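Local coordinates for protein (CD58) (Homo sapiens, PDB 1CCZ) that binds the T-cell adhesion molecule CD2 through an immunoglobulin-like domain, serving as a cell-surface glycoprotein in cell-to-cell adhesion, at residues 110-115 and 120-125; 33-38 and 60-65; 43-46 and 52-55; 130-135 and 139-144. One frame throughout, in Å; residues are numbered along the deposited sequence. Where two conformers were deposited one is given.

Contact 1: residues 110-115 and 120-125; sequences LTCEVL and VELKLY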
loop_
_atom_site.group_PDB
_atom_site.type_symbol
_atom_site.label_atom_id
_atom_site.label_comp_id
_atom_site.label_asym_id
_atom_site.label_seq_id
_atom_site.Cartn_x
_atom_site.Cartn_y
_atom_site.Cartn_z
ATOM N N LEU A 110 2.076 -9.021 27.444
ATOM C CA LEU A 110 1.402 -7.905 26.804
ATOM C C LEU A 110 1.108 -8.315 25.358
ATOM O O LEU A 110 1.967 -8.886 24.695
ATOM C CB LEU A 110 2.347 -6.704 26.838
ATOM C CG LEU A 110 2.289 -5.403 26.031
ATOM C CD1 LEU A 110 1.800 -5.622 24.624
ATOM C CD2 LEU A 110 1.428 -4.431 26.784
ATOM N N THR A 111 -0.103 -8.049 24.875
ATOM C CA THR A 111 -0.445 -8.374 23.494
ATOM C C THR A 111 -0.929 -7.139 22.764
ATOM O O THR A 111 -1.635 -6.305 23.334
ATOM C CB THR A 111 -1.559 -9.404 23.388
ATOM O OG1 THR A 111 -1.133 -10.624 23.992
ATOM C CG2 THR A 111 -1.914 -9.654 21.916
ATOM N N CYS A 112 -0.528 -7.021 21.503
ATOM C CA CYS A 112 -0.947 -5.919 20.658
ATOM C C CYS A 112 -1.615 -6.562 19.439
ATOM O O CYS A 112 -1.175 -7.610 18.976
ATOM C CB CYS A 112 0.247 -5.082 20.204
ATOM S SG CYS A 112 -0.305 -3.811 19.026
ATOM N N GLU A 113 -2.684 -5.962 18.932
ATOM C CA GLU A 113 -3.348 -6.506 17.759
ATOM C C GLU A 113 -3.958 -5.381 16.952
ATOM O O GLU A 113 -4.104 -4.261 17.439
ATOM C CB GLU A 113 -4.414 -7.497 18.180
ATOM C CG GLU A 113 -5.581 -6.864 18.893
ATOM C CD GLU A 113 -6.814 -7.745 18.847
ATOM O OE1 GLU A 113 -6.715 -8.923 19.234
ATOM O OE2 GLU A 113 -7.883 -7.260 18.416
ATOM N N VAL A 114 -4.299 -5.661 15.701
ATOM C CA VAL A 114 -4.887 -4.637 14.854
ATOM C C VAL A 114 -5.828 -5.404 13.951
ATOM O O VAL A 114 -5.494 -6.496 13.497
ATOM C CB VAL A 114 -3.788 -3.836 14.059
ATOM C CG1 VAL A 114 -3.065 -4.732 13.058
ATOM C CG2 VAL A 114 -4.419 -2.628 13.363
ATOM N N LEU A 115 -7.020 -4.852 13.734
ATOM C CA LEU A 115 -8.044 -5.517 12.923
ATOM C C LEU A 115 -7.889 -5.382 11.415
ATOM O O LEU A 115 -7.858 -6.371 10.695
ATOM C CB LEU A 115 -9.441 -5.013 13.311
ATOM C CG LEU A 115 -10.639 -5.718 12.665
ATOM C CD1 LEU A 115 -10.603 -7.199 13.000
ATOM C CD2 LEU A 115 -11.933 -5.076 13.164
ATOM N N VAL A 120 0.297 -6.156 7.129
ATOM C CA VAL A 120 0.587 -5.357 8.283
ATOM C C VAL A 120 1.746 -5.916 9.105
ATOM O O VAL A 120 1.969 -7.122 9.179
ATOM C CB VAL A 120 -0.685 -5.282 9.171
ATOM C CG1 VAL A 120 -0.414 -4.516 10.461
ATOM C CG2 VAL A 120 -1.802 -4.634 8.389
ATOM N N GLU A 121 2.477 -5.002 9.720
ATOM C CA GLU A 121 3.560 -5.335 10.612
ATOM C C GLU A 121 3.223 -4.574 11.906
ATOM O O GLU A 121 2.839 -3.404 11.858
ATOM C CB GLU A 121 4.873 -4.816 10.046
ATOM C CG GLU A 121 6.085 -5.259 10.799
ATOM C CD GLU A 121 7.369 -4.978 10.031
ATOM O OE1 GLU A 121 7.645 -5.694 9.025
ATOM O OE2 GLU A 121 8.093 -4.037 10.437
ATOM N N LEU A 122 3.337 -5.237 13.047
ATOM C CA LEU A 122 3.105 -4.594 14.335
ATOM C C LEU A 122 4.502 -4.356 14.917
ATOM O O LEU A 122 5.375 -5.238 14.841
ATOM C CB LEU A 122 2.308 -5.515 15.261
ATOM C CG LEU A 122 0.820 -5.671 14.917
ATOM C CD1 LEU A 122 0.177 -6.635 15.908
ATOM C CD2 LEU A 122 0.122 -4.302 14.945
ATOM N N LYS A 123 4.728 -3.169 15.472
ATOM C CA LYS A 123 6.017 -2.835 16.064
ATOM C C LYS A 123 5.780 -2.406 17.507
ATOM O O LYS A 123 4.897 -1.588 17.770
ATOM C CB LYS A 123 6.652 -1.707 15.276
ATOM C CG LYS A 123 6.863 -2.065 13.833
ATOM C CD LYS A 123 7.365 -0.868 13.089
ATOM C CE LYS A 123 8.738 -1.133 12.515
ATOM N NZ LYS A 123 8.697 -1.432 11.037
ATOM N N LEU A 124 6.547 -2.963 18.443
ATOM C CA LEU A 124 6.370 -2.630 19.852
ATOM C C LEU A 124 7.542 -1.846 20.430
ATOM O O LEU A 124 8.710 -2.155 20.160
ATOM C CB LEU A 124 6.156 -3.903 20.660
ATOM C CG LEU A 124 5.783 -3.742 22.132
ATOM C CD1 LEU A 124 4.406 -3.137 22.274
ATOM C CD2 LEU A 124 5.838 -5.105 22.799
ATOM N N TYR A 125 7.214 -0.826 21.222
ATOM C CA TYR A 125 8.208 0.027 21.880
ATOM C C TYR A 125 7.885 0.209 23.361
ATOM O O TYR A 125 6.726 0.176 23.758
ATOM C CB TYR A 125 8.242 1.409 21.233
ATOM C CG TYR A 125 8.386 1.385 19.737
ATOM C CD1 TYR A 125 7.284 1.140 18.914
ATOM C CD2 TYR A 125 9.619 1.641 19.134
ATOM C CE1 TYR A 125 7.404 1.160 17.516
ATOM C CE2 TYR A 125 9.757 1.661 17.742
ATOM C CZ TYR A 125 8.644 1.425 16.943
ATOM O OH TYR A 125 8.764 1.477 15.578
#
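Apolar packing joins Leu110, Cys112 and Val114 of 110-115 to Val120, Leu122 and Leu124 of 120-125, and no hydrogen bond crosses between the two segments. Val114 does most at one end. Its CG1 lies between the backbone N and the carbonyl carbon (chi1 66°), which sends this methyl to meet Val120 CG1 tip to tip at 3.7 Å. The same Val114 CG1 also lies 3.7 Å from Leu122 CD2, as the two side chains run past each other in opposite directions. Leu122 is forked to use both branches: CD2 serves Val114 and also reaches Cys112 SG at 4.1 Å, while CD1 rests 3.5 Å from Cys112 O. At the other end Leu110 CD1 and Leu124 CD1 meet more loosely, at 4.3 Å.

The covalent element is the disulfide from Cys112 to Cys152 of strand 150-156, which ties the two sheets together beside Leu122. Strands 109-113 and 121-126 belong to the opposing sheets of a C2-set immunoglobulin sandwich, where they correspond to strands B and C; the axes of 110-113 and 121-125 approach to 8.2 Å at 143°.

Charge is kept to the outer face: Lys123 NZ donates to Glu121 OE2 at 2.7 Å, nearly in line with the C-O bond, in a salt bridge two residues along one strand.

Branched aliphatic residues suit the buried side because they fill space without needing polar partners, so cohesion between the sheets rests on close packing and the disulfide, while the ionic pair keeps to the outside.

Contact 2: residues 33-38 and 60-65; sequences DKVAEL and GSLTIY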
loop_
_atom_site.group_PDB
_atom_site.type_symbol
_atom_site.label_atom_id
_atom_site.label_comp_id
_atom_site.label_asym_id
_atom_site.label_seq_id
_atom_site.Cartn_x
_atom_site.Cartn_y
_atom_site.Cartn_z
ATOM N N ASP A 33 -4.126 -7.844 -20.884
ATOM C CA ASP A 33 -5.351 -7.232 -21.365
ATOM C C ASP A 33 -5.255 -5.719 -21.382
ATOM O O ASP A 33 -4.553 -5.128 -20.564
ATOM C CB ASP A 33 -6.521 -7.700 -20.518
ATOM C CG ASP A 33 -6.533 -9.202 -20.360
ATOM O OD1 ASP A 33 -6.726 -9.911 -21.376
ATOM O OD2 ASP A 33 -6.327 -9.680 -19.224
ATOM N N LYS A 34 -5.953 -5.105 -22.337
ATOM C CA LYS A 34 -5.937 -3.661 -22.509
ATOM C C LYS A 34 -6.654 -2.943 -21.387
ATOM O O LYS A 34 -7.704 -3.373 -20.927
ATOM C CB LYS A 34 -6.578 -3.279 -23.849
ATOM C CG LYS A 34 -5.725 -3.592 -25.072
ATOM C CD LYS A 34 -6.061 -2.662 -26.243
ATOM C CE LYS A 34 -7.268 -3.133 -27.044
ATOM N NZ LYS A 34 -7.503 -2.230 -28.223
ATOM N N VAL A 35 -6.074 -1.833 -20.966
ATOM C CA VAL A 35 -6.630 -1.022 -19.898
ATOM C C VAL A 35 -7.176 0.273 -20.510
ATOM O O VAL A 35 -8.324 0.631 -20.314
ATOM C CB VAL A 35 -5.512 -0.690 -18.850
ATOM C CG1 VAL A 35 -5.923 0.483 -17.968
ATOM C CG2 VAL A 35 -5.209 -1.916 -18.017
ATOM N N ALA A 36 -6.332 0.964 -21.264
ATOM C CA ALA A 36 -6.709 2.220 -21.884
ATOM C C ALA A 36 -5.717 2.497 -22.989
ATOM O O ALA A 36 -4.612 1.940 -22.992
ATOM C CB ALA A 36 -6.641 3.337 -20.866
ATOM N N GLU A 37 -6.091 3.385 -23.904
ATOM C CA GLU A 37 -5.217 3.727 -25.020
ATOM C C GLU A 37 -5.508 5.095 -25.622
ATOM O O GLU A 37 -6.580 5.649 -25.427
ATOM C CB GLU A 37 -5.368 2.664 -26.117
ATOM C CG GLU A 37 -6.656 2.797 -26.869
ATOM C CD GLU A 37 -6.982 1.605 -27.741
ATOM O OE1 GLU A 37 -6.376 0.533 -27.586
ATOM O OE2 GLU A 37 -7.867 1.739 -28.598
ATOM N N LEU A 38 -4.507 5.641 -26.306
ATOM C CA LEU A 38 -4.602 6.884 -27.072
ATOM C C LEU A 38 -4.179 6.304 -28.426
ATOM O O LEU A 38 -3.000 6.027 -28.658
ATOM C CB LEU A 38 -3.590 7.930 -26.619
ATOM C CG LEU A 38 -3.966 8.685 -25.342
ATOM C CD1 LEU A 38 -2.866 9.675 -24.995
ATOM C CD2 LEU A 38 -5.298 9.409 -25.534
ATOM N N GLY A 60 1.944 10.072 -21.388
ATOM C CA GLY A 60 1.399 8.735 -21.470
ATOM C C GLY A 60 1.126 8.177 -20.085
ATOM O O GLY A 60 0.735 7.029 -19.957
ATOM N N SER A 61 1.326 8.988 -19.051
ATOM C CA SER A 61 1.088 8.570 -17.662
ATOM C C SER A 61 -0.362 8.175 -17.440
ATOM O O SER A 61 -1.277 8.875 -17.873
ATOM C CB SER A 61 1.431 9.709 -16.686
ATOM O OG SER A 61 2.828 9.851 -16.516
ATOM N N LEU A 62 -0.567 7.063 -16.738
ATOM C CA LEU A 62 -1.910 6.563 -16.448
ATOM C C LEU A 62 -2.300 6.774 -14.993
ATOM O O LEU A 62 -1.510 6.482 -14.093
ATOM C CB LEU A 62 -1.996 5.062 -16.748
ATOM C CG LEU A 62 -3.338 4.380 -16.474
ATOM C CD1 LEU A 62 -4.340 4.887 -17.482
ATOM C CD2 LEU A 62 -3.214 2.886 -16.583
ATOM N N THR A 63 -3.507 7.292 -14.767
ATOM C CA THR A 63 -4.021 7.467 -13.420
ATOM C C THR A 63 -5.245 6.563 -13.309
ATOM O O THR A 63 -6.123 6.613 -14.160
ATOM C CB THR A 63 -4.440 8.915 -13.135
ATOM O OG1 THR A 63 -3.277 9.743 -13.109
ATOM C CG2 THR A 63 -5.128 9.015 -11.765
ATOM N N ILE A 64 -5.277 5.710 -12.287
ATOM C CA ILE A 64 -6.403 4.808 -12.052
ATOM C C ILE A 64 -7.132 5.281 -10.786
ATOM O O ILE A 64 -6.514 5.445 -9.732
ATOM C CB ILE A 64 -5.929 3.366 -11.821
ATOM C CG1 ILE A 64 -5.074 2.909 -12.996
ATOM C CG2 ILE A 64 -7.133 2.449 -11.632
ATOM C CD1 ILE A 64 -4.482 1.530 -12.832
ATOM N N TYR A 65 -8.437 5.511 -10.889
ATOM C CA TYR A 65 -9.216 5.977 -9.746
ATOM C C TYR A 65 -9.999 4.848 -9.116
ATOM O O TYR A 65 -10.199 3.789 -9.723
ATOM C CB TYR A 65 -10.187 7.086 -10.169
ATOM C CG TYR A 65 -9.501 8.287 -10.770
ATOM C CD1 TYR A 65 -8.978 9.293 -9.957
ATOM C CD2 TYR A 65 -9.366 8.417 -12.159
ATOM C CE1 TYR A 65 -8.334 10.402 -10.505
ATOM C CE2 TYR A 65 -8.724 9.525 -12.724
ATOM C CZ TYR A 65 -8.215 10.508 -11.895
ATOM O OH TYR A 65 -7.592 11.599 -12.447
#
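Beside the packing of Val35 and Ala36 against Leu62, the carboxylate of Glu37 is gripped by two cations. Lys34 NZ donates to Glu37 OE1 at 3.1 Å, approaching from the syn side but 22° out of the carboxylate plane, and Arg44 of the next strand holds the other oxygen in a salt bridge. These charges lie on the far side of strand 33-39 from Leu62.

The contact itself is apolar. Leu62 has CG anti to its backbone N (chi1 179°), which swings the fork toward the opposite sheet; its CD2 meets Val35 CG1 at 3.9 Å as the two side chains cross obliquely. The other branch, Leu62 CD1, lies 4.4 Å from Ala36 CB. Two consecutive residues can face the core because Val35 and Ala36 form a classic beta bulge opposite Trp28. A small alanine next to a branched valine suits this doubled position, since both must share one leucine.

Strand 33-39, C' of this V-set-like sandwich, lies between 26-30 and 42-45 in one sheet, whereas 62-64, strand E, lies between 13-15 and 53-55 in the other, and Leu62 fills the core between them together with Trp28 and Val53.

Contact 3: residues 43-46 and 52-55; sequences FRAF and RVYL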
loop_
_atom_site.group_PDB
_atom_site.type_symbol
_atom_site.label_atom_id
_atom_site.label_comp_id
_atom_site.label_asym_id
_atom_site.label_seq_id
_atom_site.Cartn_x
_atom_site.Cartn_y
_atom_site.Cartn_z
ATOM N N PHE A 43 -9.334 8.457 -27.496
ATOM C CA PHE A 43 -9.078 7.829 -26.223
ATOM C C PHE A 43 -10.163 6.826 -25.912
ATOM O O PHE A 43 -11.336 7.032 -26.234
ATOM C CB PHE A 43 -9.043 8.853 -25.100
ATOM C CG PHE A 43 -9.160 8.227 -23.749
ATOM C CD1 PHE A 43 -8.044 7.694 -23.122
ATOM C CD2 PHE A 43 -10.397 8.118 -23.124
ATOM C CE1 PHE A 43 -8.156 7.055 -21.888
ATOM C CE2 PHE A 43 -10.521 7.476 -21.877
ATOM C CZ PHE A 43 -9.397 6.945 -21.261
ATOM N N ARG A 44 -9.775 5.713 -25.306
ATOM C CA ARG A 44 -10.766 4.750 -24.883
ATOM C C ARG A 44 -10.195 3.863 -23.795
ATOM O O ARG A 44 -8.996 3.584 -23.772
ATOM C CB ARG A 44 -11.322 3.960 -26.080
ATOM C CG ARG A 44 -10.566 2.742 -26.492
ATOM C CD ARG A 44 -11.170 2.133 -27.755
ATOM N NE ARG A 44 -11.710 3.135 -28.677
ATOM C CZ ARG A 44 -11.039 3.667 -29.705
ATOM N NH1 ARG A 44 -9.788 3.305 -29.961
ATOM N NH2 ARG A 44 -11.627 4.563 -30.489
ATOM N N ALA A 45 -11.056 3.498 -22.849
ATOM C CA ALA A 45 -10.665 2.638 -21.740
ATOM C C ALA A 45 -11.453 1.336 -21.906
ATOM O O ALA A 45 -12.443 1.295 -22.630
ATOM C CB ALA A 45 -10.983 3.312 -20.409
ATOM N N PHE A 46 -11.015 0.272 -21.248
ATOM C CA PHE A 46 -11.681 -1.004 -21.390
ATOM C C PHE A 46 -12.057 -1.638 -20.074
ATOM O O PHE A 46 -11.504 -1.318 -19.029
ATOM C CB PHE A 46 -10.790 -1.984 -22.153
ATOM C CG PHE A 46 -10.247 -1.437 -23.434
ATOM C CD1 PHE A 46 -9.091 -0.664 -23.441
ATOM C CD2 PHE A 46 -10.903 -1.669 -24.635
ATOM C CE1 PHE A 46 -8.598 -0.125 -24.624
ATOM C CE2 PHE A 46 -10.415 -1.132 -25.827
ATOM C CZ PHE A 46 -9.262 -0.358 -25.817
ATOM N N ARG A 52 -12.948 5.305 -15.059
ATOM C CA ARG A 52 -12.123 5.503 -13.876
ATOM C C ARG A 52 -10.625 5.544 -14.095
ATOM O O ARG A 52 -9.861 5.176 -13.206
ATOM C CB ARG A 52 -12.453 4.488 -12.787
ATOM C CG ARG A 52 -12.305 3.060 -13.175
ATOM C CD ARG A 52 -12.201 2.224 -11.939
ATOM N NE ARG A 52 -11.866 0.846 -12.266
ATOM C CZ ARG A 52 -10.923 0.148 -11.649
ATOM N NH1 ARG A 52 -10.229 0.712 -10.675
ATOM N NH2 ARG A 52 -10.687 -1.107 -11.998
ATOM N N VAL A 53 -10.208 5.983 -15.281
ATOM C CA VAL A 53 -8.786 6.150 -15.582
ATOM C C VAL A 53 -8.600 7.474 -16.335
ATOM O O VAL A 53 -9.525 7.973 -16.972
ATOM C CB VAL A 53 -8.200 4.995 -16.472
ATOM C CG1 VAL A 53 -8.346 3.657 -15.786
ATOM C CG2 VAL A 53 -8.880 4.971 -17.817
ATOM N N TYR A 54 -7.427 8.071 -16.217
ATOM C CA TYR A 54 -7.131 9.274 -16.965
ATOM C C TYR A 54 -5.761 9.042 -17.607
ATOM O O TYR A 54 -4.810 8.624 -16.946
ATOM C CB TYR A 54 -7.071 10.502 -16.089
ATOM C CG TYR A 54 -6.354 11.633 -16.801
ATOM C CD1 TYR A 54 -6.907 12.218 -17.945
ATOM C CD2 TYR A 54 -5.106 12.097 -16.358
ATOM C CE1 TYR A 54 -6.242 13.229 -18.626
ATOM C CE2 TYR A 54 -4.438 13.102 -17.031
ATOM C CZ TYR A 54 -5.015 13.663 -18.165
ATOM O OH TYR A 54 -4.361 14.658 -18.841
ATOM N N LEU A 55 -5.653 9.325 -18.896
ATOM C CA LEU A 55 -4.409 9.101 -19.610
ATOM C C LEU A 55 -3.788 10.402 -20.091
ATOM O O LEU A 55 -4.356 11.089 -20.950
ATOM C CB LEU A 55 -4.689 8.181 -20.800
ATOM C CG LEU A 55 -3.546 7.568 -21.605
ATOM C CD1 LEU A 55 -2.393 7.163 -20.691
ATOM C CD2 LEU A 55 -4.088 6.357 -22.343
#
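The Phe43 ring presents its edge to Val53, whose CG2 lies near the ring plane, 4.0 Å from Phe43 CZ. Leu55 comes in obliquely: its CB is 3.8 Å from Phe43 CE1, and its CD2 stands a little farther off, 4.2 Å from the same CE1. With CG trans to the backbone N (chi1 164°), the ring is carried across toward the opposite strand, where it crosses both aliphatic side chains at a slant. A large flat residue suits this place because it can span the gap to two neighbours at once.

Farther along, where the backbones come closer, a single methyl is enough: Ala45 CB meets Val53 CG2 at 3.7 Å. Val53 CG2 is thus shared by Ala45 and the phenylalanine.

In a V-set immunoglobulin domain these two strands would be C'' and D, the edge strands of the two sheets; here 42-45 closes one sheet and 53-55 the other. Their short axes make an angle of 150° and approach to 8.5 Å, and side chains alone bridge them.

Arg52, just before strand 53-55, forms a salt bridge through NH1 with Asp71, the pairing familiar at the base of V-set domains; NH1 also bonds to Tyr65 O. Inward, Leu55 packs on Trp28 and Val26, whereas Phe43, resting also on Leu38, lies at the exposed border.

Contact 4: residues 130-135 and 139-144; sequences HLRSLR and MSYQWT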
loop_
_atom_site.group_PDB
_atom_site.type_symbol
_atom_site.label_atom_id
_atom_site.label_comp_id
_atom_site.label_asym_id
_atom_site.label_seq_id
_atom_site.Cartn_x
_atom_site.Cartn_y
_atom_site.Cartn_z
ATOM N N HIS A 130 12.826 -0.017 20.752
ATOM C CA HIS A 130 12.052 -0.857 19.843
ATOM C C HIS A 130 12.308 -2.296 20.275
ATOM O O HIS A 130 13.398 -2.820 20.059
ATOM C CB HIS A 130 12.531 -0.640 18.410
ATOM C CG HIS A 130 11.934 -1.590 17.420
ATOM N ND1 HIS A 130 10.641 -2.050 17.515
ATOM C CD2 HIS A 130 12.456 -2.168 16.315
ATOM C CE1 HIS A 130 10.389 -2.873 16.514
ATOM N NE2 HIS A 130 11.474 -2.961 15.770
ATOM N N LEU A 131 11.302 -2.932 20.878
ATOM C CA LEU A 131 11.423 -4.298 21.402
ATOM C C LEU A 131 11.267 -5.418 20.388
ATOM O O LEU A 131 11.971 -6.417 20.457
ATOM C CB LEU A 131 10.418 -4.519 22.542
ATOM C CG LEU A 131 10.495 -3.551 23.737
ATOM C CD1 LEU A 131 9.329 -3.808 24.691
ATOM C CD2 LEU A 131 11.807 -3.743 24.468
ATOM N N ARG A 132 10.310 -5.269 19.478
ATOM C CA ARG A 132 10.081 -6.271 18.447
ATOM C C ARG A 132 9.118 -5.842 17.345
ATOM O O ARG A 132 8.414 -4.852 17.478
ATOM C CB ARG A 132 9.654 -7.616 19.070
ATOM C CG ARG A 132 8.331 -7.709 19.806
ATOM C CD ARG A 132 8.065 -9.204 20.140
ATOM N NE ARG A 132 8.120 -10.012 18.898
ATOM C CZ ARG A 132 7.367 -11.074 18.594
ATOM N NH1 ARG A 132 6.433 -11.557 19.400
ATOM N NH2 ARG A 132 7.554 -11.668 17.442
ATOM N N SER A 133 9.169 -6.561 16.224
ATOM C CA SER A 133 8.316 -6.334 15.055
ATOM C C SER A 133 7.876 -7.711 14.587
ATOM O O SER A 133 8.629 -8.677 14.687
ATOM C CB SER A 133 9.082 -5.663 13.932
ATOM O OG SER A 133 9.452 -4.353 14.296
ATOM N N LEU A 134 6.647 -7.812 14.104
ATOM C CA LEU A 134 6.121 -9.079 13.622
ATOM C C LEU A 134 5.161 -8.798 12.479
ATOM O O LEU A 134 4.302 -7.921 12.577
ATOM C CB LEU A 134 5.394 -9.805 14.750
ATOM C CG LEU A 134 4.986 -11.243 14.472
ATOM C CD1 LEU A 134 6.219 -12.137 14.289
ATOM C CD2 LEU A 134 4.142 -11.724 15.627
ATOM N N ARG A 135 5.333 -9.517 11.374
ATOM C CA ARG A 135 4.470 -9.353 10.208
ATOM C C ARG A 135 3.219 -10.200 10.502
ATOM O O ARG A 135 3.015 -11.256 9.922
ATOM C CB ARG A 135 5.214 -9.850 8.963
ATOM C CG ARG A 135 4.495 -9.643 7.646
ATOM C CD ARG A 135 5.351 -8.858 6.649
ATOM N NE ARG A 135 4.873 -7.482 6.513
ATOM C CZ ARG A 135 5.627 -6.441 6.164
ATOM N NH1 ARG A 135 6.918 -6.593 5.904
ATOM N NH2 ARG A 135 5.085 -5.232 6.087
ATOM N N MET A 139 0.544 -9.764 18.210
ATOM C CA MET A 139 1.928 -9.930 18.657
ATOM C C MET A 139 1.945 -9.856 20.160
ATOM O O MET A 139 1.368 -8.949 20.725
ATOM C CB MET A 139 2.781 -8.792 18.108
ATOM C CG MET A 139 4.229 -8.781 18.603
ATOM S SD MET A 139 5.229 -7.543 17.696
ATOM C CE MET A 139 4.535 -6.059 18.348
ATOM N N SER A 140 2.603 -10.803 20.813
ATOM C CA SER A 140 2.665 -10.792 22.267
ATOM C C SER A 140 4.090 -10.597 22.739
ATOM O O SER A 140 5.036 -10.848 21.993
ATOM C CB SER A 140 2.098 -12.085 22.814
ATOM O OG SER A 140 0.706 -12.133 22.547
ATOM N N TYR A 141 4.248 -10.153 23.977
ATOM C CA TYR A 141 5.576 -9.898 24.507
ATOM C C TYR A 141 5.564 -10.041 26.016
ATOM O O TYR A 141 4.686 -9.502 26.689
ATOM C CB TYR A 141 6.025 -8.486 24.099
ATOM C CG TYR A 141 7.244 -7.982 24.833
ATOM C CD1 TYR A 141 8.537 -8.223 24.350
ATOM C CD2 TYR A 141 7.108 -7.250 26.013
ATOM C CE1 TYR A 141 9.661 -7.742 25.032
ATOM C CE2 TYR A 141 8.214 -6.770 26.695
ATOM C CZ TYR A 141 9.484 -7.015 26.205
ATOM O OH TYR A 141 10.564 -6.505 26.899
ATOM N N GLN A 142 6.529 -10.791 26.541
ATOM C CA GLN A 142 6.636 -10.994 27.984
ATOM C C GLN A 142 7.527 -9.863 28.496
ATOM O O GLN A 142 8.704 -9.782 28.135
ATOM C CB GLN A 142 7.258 -12.357 28.264
ATOM C CG GLN A 142 6.246 -13.420 28.653
ATOM C CD GLN A 142 6.699 -14.202 29.876
ATOM O OE1 GLN A 142 7.868 -14.601 29.965
ATOM N NE2 GLN A 142 5.795 -14.417 30.823
ATOM N N TRP A 143 6.973 -8.971 29.316
ATOM C CA TRP A 143 7.783 -7.850 29.766
ATOM C C TRP A 143 8.741 -8.154 30.913
ATOM O O TRP A 143 8.529 -9.068 31.717
ATOM C CB TRP A 143 6.895 -6.630 30.096
ATOM C CG TRP A 143 6.014 -6.764 31.314
ATOM C CD1 TRP A 143 6.403 -6.666 32.630
ATOM C CD2 TRP A 143 4.595 -6.990 31.331
ATOM N NE1 TRP A 143 5.317 -6.818 33.459
ATOM C CE2 TRP A 143 4.193 -7.018 32.698
ATOM C CE3 TRP A 143 3.625 -7.170 30.332
ATOM C CZ2 TRP A 143 2.861 -7.222 33.091
ATOM C CZ3 TRP A 143 2.299 -7.369 30.720
ATOM C CH2 TRP A 143 1.930 -7.395 32.093
ATOM N N THR A 144 9.813 -7.382 30.966
ATOM C CA THR A 144 10.806 -7.551 32.006
ATOM C C THR A 144 10.639 -6.423 33.014
ATOM O O THR A 144 10.959 -6.587 34.185
ATOM C CB THR A 144 12.226 -7.528 31.411
ATOM O OG1 THR A 144 12.569 -6.196 30.988
ATOM C CG2 THR A 144 12.300 -8.458 30.220
HETATM O O HOH W 1 3.852 -13.041 19.373
#
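Leu131 lays its CD1 over one face of the Tyr141 ring, 3.9 Å from the centroid and 25° off the normal, a CH-pi contact in which the two side chains cross at about a right angle. The methyl is offset toward the phenol end, with CD1 only 3.5 Å from Tyr141 CZ. Tyrosine suits this half-covered place: its flat face packs on the leucine methyl, which also reaches the hydroxyl oxygen.

In one of its two conformers Arg132 bends at chi3 (-55°), turning NH1 to donate to Ser140 O at 3.0 Å. The oxygen lies in the guanidinium plane, and the donor in turn in the carbonyl plane. In that conformer alone, a water accepts from both Arg132 NH1 and Ser140 N, giving the strand a second, indirect link.

Against one face of the guanidinium, so placed, lies Met139 CG, 3.6 Å from Arg132 NH1. The flexible thioether then slides past Leu134, with Met139 SD 3.7 Å from Leu134 CB.

Leu131 and Arg132 can both reach across because they form a classic beta bulge opposite Leu124. Strands 129-134 and 138-142 are edge strands of the two sheets, C' and E of a C2-set domain; they run at 158°, with Leu124 of strand 121-126 packing on Met139 and Tyr141, and Phe150 of strand 150-156 meeting Leu131 and Tyr141 from inside.

Overall arrangement
The four contacts fall into two pairs, one in each immunoglobulin domain, with centres 38 to 46 Å apart between the pairs. Contact 2 opens first along the chain, and contact 3 is nested inside its loop; their centres are 5 Å apart, and both join the sheet holding 33-39 and 42-45 to that of 53-55 and 62-64. Contacts 1 and 4 follow in series, 8 Å apart, bridging the sheets of 109-113 with 138-142 and of 121-126 with 129-134. Both disulfides lie in this second domain; the first, which probably carries the CD2-binding face, has no disulfide, and in these contacts its sheets are joined by apolar packing.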